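Local structure of iron-chelator utilization protein (Thermobifida fusca TM51, 4YHB) at residues A51-L56 and Y86-V91. The protein binds flavin-adenine dinucleotide and probably acts as a flavin-dependent reductase that releases iron from siderophores. Numbering follows the deposited sequence.
With ZN (zinc ion), chain D; FAD (flavin-adenine dinucleotide), chain C.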
# COMPACT_ATOMS: atom_id res chain seq x y z
N ALA A 51 0.67 1.50 7.11
CA ALA A 51 0.06 0.53 6.21
C ALA A 51 -1.47 0.61 6.18
O ALA A 51 -2.12 -0.27 5.62
CB ALA A 51 0.50 -0.89 6.57
N ASP A 52 -2.03 1.66 6.79
CA ASP A 52 -3.48 1.89 6.73
C ASP A 52 -3.96 1.85 5.29
O ASP A 52 -3.30 2.37 4.39
CB ASP A 52 -3.87 3.23 7.34
CG ASP A 52 -3.72 3.27 8.85
OD1 ASP A 52 -3.43 2.22 9.47
OD2 ASP A 52 -3.91 4.37 9.42
N HIS A 53 -5.10 1.22 5.05
CA HIS A 53 -5.61 1.12 3.68
C HIS A 53 -7.13 1.17 3.63
O HIS A 53 -7.82 0.76 4.56
CB HIS A 53 -5.11 -0.16 3.00
CG HIS A 53 -5.37 -1.40 3.79
ND1 HIS A 53 -4.58 -1.77 4.86
CD2 HIS A 53 -6.33 -2.35 3.68
CE1 HIS A 53 -5.05 -2.90 5.37
NE2 HIS A 53 -6.11 -3.26 4.68
N VAL A 54 -7.63 1.67 2.51
CA VAL A 54 -9.06 1.75 2.27
C VAL A 54 -9.43 0.78 1.17
O VAL A 54 -8.56 0.25 0.47
CB VAL A 54 -9.49 3.18 1.86
CG1 VAL A 54 -9.30 4.14 3.01
CG2 VAL A 54 -8.70 3.66 0.63
N LYS A 55 -10.72 0.54 1.02
CA LYS A 55 -11.21 -0.11 -0.18
C LYS A 55 -11.81 0.97 -1.06
O LYS A 55 -12.69 1.72 -0.63
CB LYS A 55 -12.26 -1.20 0.13
CG LYS A 55 -11.66 -2.55 0.52
CD LYS A 55 -12.70 -3.45 1.20
CE LYS A 55 -12.25 -4.90 1.19
NZ LYS A 55 -10.89 -5.09 1.76
N LEU A 56 -11.30 1.07 -2.28
CA LEU A 56 -11.85 2.00 -3.26
C LEU A 56 -12.86 1.29 -4.14
O LEU A 56 -12.60 0.20 -4.66
CB LEU A 56 -10.73 2.60 -4.12
CG LEU A 56 -9.72 3.44 -3.34
CD1 LEU A 56 -8.68 4.06 -4.28
CD2 LEU A 56 -10.41 4.53 -2.51
N TYR A 86 -14.38 -3.31 -6.02
CA TYR A 86 -13.65 -2.70 -4.93
C TYR A 86 -12.26 -3.32 -4.85
O TYR A 86 -12.08 -4.49 -5.18
CB TYR A 86 -14.41 -2.82 -3.60
CG TYR A 86 -14.63 -4.24 -3.12
CD1 TYR A 86 -13.66 -4.91 -2.39
CD2 TYR A 86 -15.81 -4.92 -3.41
CE1 TYR A 86 -13.85 -6.21 -1.96
CE2 TYR A 86 -16.01 -6.23 -2.99
CZ TYR A 86 -15.03 -6.87 -2.27
OH TYR A 86 -15.21 -8.16 -1.83
N ARG A 87 -11.28 -2.52 -4.42
CA ARG A 87 -9.88 -2.94 -4.36
C ARG A 87 -9.20 -2.21 -3.21
O ARG A 87 -9.55 -1.07 -2.90
CB ARG A 87 -9.13 -2.61 -5.67
CG ARG A 87 -9.78 -3.10 -6.96
CD ARG A 87 -9.64 -4.59 -7.11
NE ARG A 87 -10.04 -5.08 -8.43
CZ ARG A 87 -11.20 -5.68 -8.69
NH1 ARG A 87 -12.10 -5.84 -7.73
NH2 ARG A 87 -11.46 -6.12 -9.92
N ASP A 88 -8.20 -2.86 -2.60
CA ASP A 88 -7.42 -2.28 -1.50
C ASP A 88 -6.36 -1.32 -2.02
O ASP A 88 -5.57 -1.69 -2.89
CB ASP A 88 -6.71 -3.38 -0.71
CG ASP A 88 -7.61 -4.11 0.24
OD1 ASP A 88 -8.85 -3.99 0.12
OD2 ASP A 88 -7.08 -4.82 1.11
N TYR A 89 -6.31 -0.12 -1.45
CA TYR A 89 -5.25 0.84 -1.73
C TYR A 89 -4.80 1.49 -0.42
O TYR A 89 -5.60 1.74 0.48
CB TYR A 89 -5.71 1.92 -2.74
CG TYR A 89 -5.74 1.42 -4.16
CD1 TYR A 89 -6.89 0.86 -4.69
CD2 TYR A 89 -4.59 1.47 -4.97
CE1 TYR A 89 -6.93 0.38 -5.98
CE2 TYR A 89 -4.61 0.98 -6.28
CZ TYR A 89 -5.80 0.43 -6.78
OH TYR A 89 -5.86 -0.06 -8.06
N THR A 90 -3.51 1.79 -0.34
CA THR A 90 -2.93 2.40 0.84
C THR A 90 -3.29 3.88 1.00
O THR A 90 -3.40 4.61 0.01
CB THR A 90 -1.39 2.25 0.81
OG1 THR A 90 -1.06 0.85 0.78
CG2 THR A 90 -0.73 2.92 2.04
N VAL A 91 -3.48 4.30 2.25
CA VAL A 91 -3.49 5.72 2.57
C VAL A 91 -2.06 6.24 2.48
O VAL A 91 -1.29 6.11 3.43
CB VAL A 91 -4.06 5.98 3.99
CG1 VAL A 91 -4.03 7.48 4.32
CG2 VAL A 91 -5.46 5.43 4.08
ZN ZN D . -7.01 -5.18 5.19
PA FAD C . -7.39 -6.80 -10.40
O1A FAD C . -8.79 -6.91 -11.00
O2A FAD C . -7.39 -7.08 -8.85
O5B FAD C . -6.48 -7.97 -11.04
C5B FAD C . -6.54 -8.25 -12.39
C4B FAD C . -5.21 -8.87 -12.84
O4B FAD C . -4.15 -7.94 -12.80
C3B FAD C . -4.80 -10.01 -12.02
O3B FAD C . -4.24 -10.94 -12.89
C2B FAD C . -3.80 -9.48 -11.15
O2B FAD C . -2.79 -10.41 -10.78
C1B FAD C . -3.17 -8.42 -11.94
N9A FAD C . -2.65 -7.30 -11.18
C8A FAD C . -3.21 -6.71 -10.10
N7A FAD C . -2.43 -5.70 -9.70
C5A FAD C . -1.38 -5.62 -10.55
C6A FAD C . -0.27 -4.78 -10.65
N6A FAD C . -0.09 -3.73 -9.71
N1A FAD C . 0.62 -4.97 -11.64
C2A FAD C . 0.45 -5.97 -12.54
N3A FAD C . -0.60 -6.78 -12.48
C4A FAD C . -1.52 -6.63 -11.49
N1 FAD C . -1.83 -1.09 -5.13
C2 FAD C . -1.46 0.13 -5.52
O2 FAD C . -1.26 0.36 -6.71
N3 FAD C . -1.32 1.10 -4.57
C4 FAD C . -1.55 0.86 -3.26
O4 FAD C . -1.41 1.77 -2.46
C4X FAD C . -1.93 -0.41 -2.82
N5 FAD C . -2.17 -0.72 -1.50
C5X FAD C . -2.56 -1.98 -1.16
C6 FAD C . -2.81 -2.29 0.18
C7 FAD C . -3.17 -3.44 0.51
C7M FAD C . -3.42 -3.67 2.02
C8 FAD C . -3.36 -4.41 -0.24
C8M FAD C . -3.78 -5.78 0.21
C9 FAD C . -3.16 -4.27 -1.59
C9A FAD C . -2.71 -2.97 -2.25
N10 FAD C . -2.46 -2.65 -3.51
C10 FAD C . -2.07 -1.40 -3.83
C1' FAD C . -2.60 -3.68 -4.56
C2' FAD C . -3.93 -3.63 -5.26
O2' FAD C . -4.93 -3.86 -4.35
C3' FAD C . -3.92 -4.71 -6.39
O3' FAD C . -2.83 -4.44 -7.21
C4' FAD C . -5.22 -4.87 -7.14
O4' FAD C . -5.27 -6.10 -7.73
C5' FAD C . -5.42 -3.82 -8.25
O5' FAD C . -6.75 -3.74 -8.70
P FAD C . -6.98 -4.03 -10.24
O1P FAD C . -8.52 -3.91 -10.36
O2P FAD C . -5.97 -3.09 -10.96
O3P FAD C . -6.77 -5.42 -10.95
O HOH W 1 -1.12 -0.54 3.02
O HOH W 2 -8.20 -5.05 3.36
O HOH W 3 -5.97 -5.18 7.10
O HOH W 4 -8.71 -4.07 6.21
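K55 NZ donates to D88 OD1 in a 2.8 Å salt bridge, on the syn lone pair, while D88 OD2 accepts a hydrogen bond from a water bound to the zinc ion, which makes D88 a second-shell group for the metal. The two residues form a non-hydrogen-bonded antiparallel pair, and their side chains lie side by side, pointing the same way; K55 CE also packs 3.8 Å from Y86 CE1. H53, on the same sheet face, binds zinc through NE2 at 2.2 Å; H265, H266 and three waters complete the site. Its ring is fixed by an almost straight, in-plane bond from ND1 to the A51 carbonyl, and FAD methyl C7M sits over the ring centre, 3.4 Å above the plane. D88 CB packs over the face of the flavin's dimethylbenzene ring, 3.5 Å from FAD C8. Strand 86-90 also holds FAD by hydrogen bonds: R87 gives NE to O1P and NH2 to O1A, a grip that would offset the diphosphate charge, D88 O accepts from the ribityl O2', and T90 N donates to O4. Paired backbone bonds join V54 to Y89 and L56 to R87; V91 N reaches D52 O. On the face that carries V54, L56, R87 and Y89, the L56 and Y89 side chains cross at about a right angle, L56 CD1 3.7 Å from Y89 CD1. The strands are neighbours in the six-stranded antiparallel barrel of the FAD-binding domain: 53-57 is flanked by 125-129 and 86-95 by 100-106, whose I103 and F105 pack on V54, L56 and Y89, while helix 152-161 touches T90.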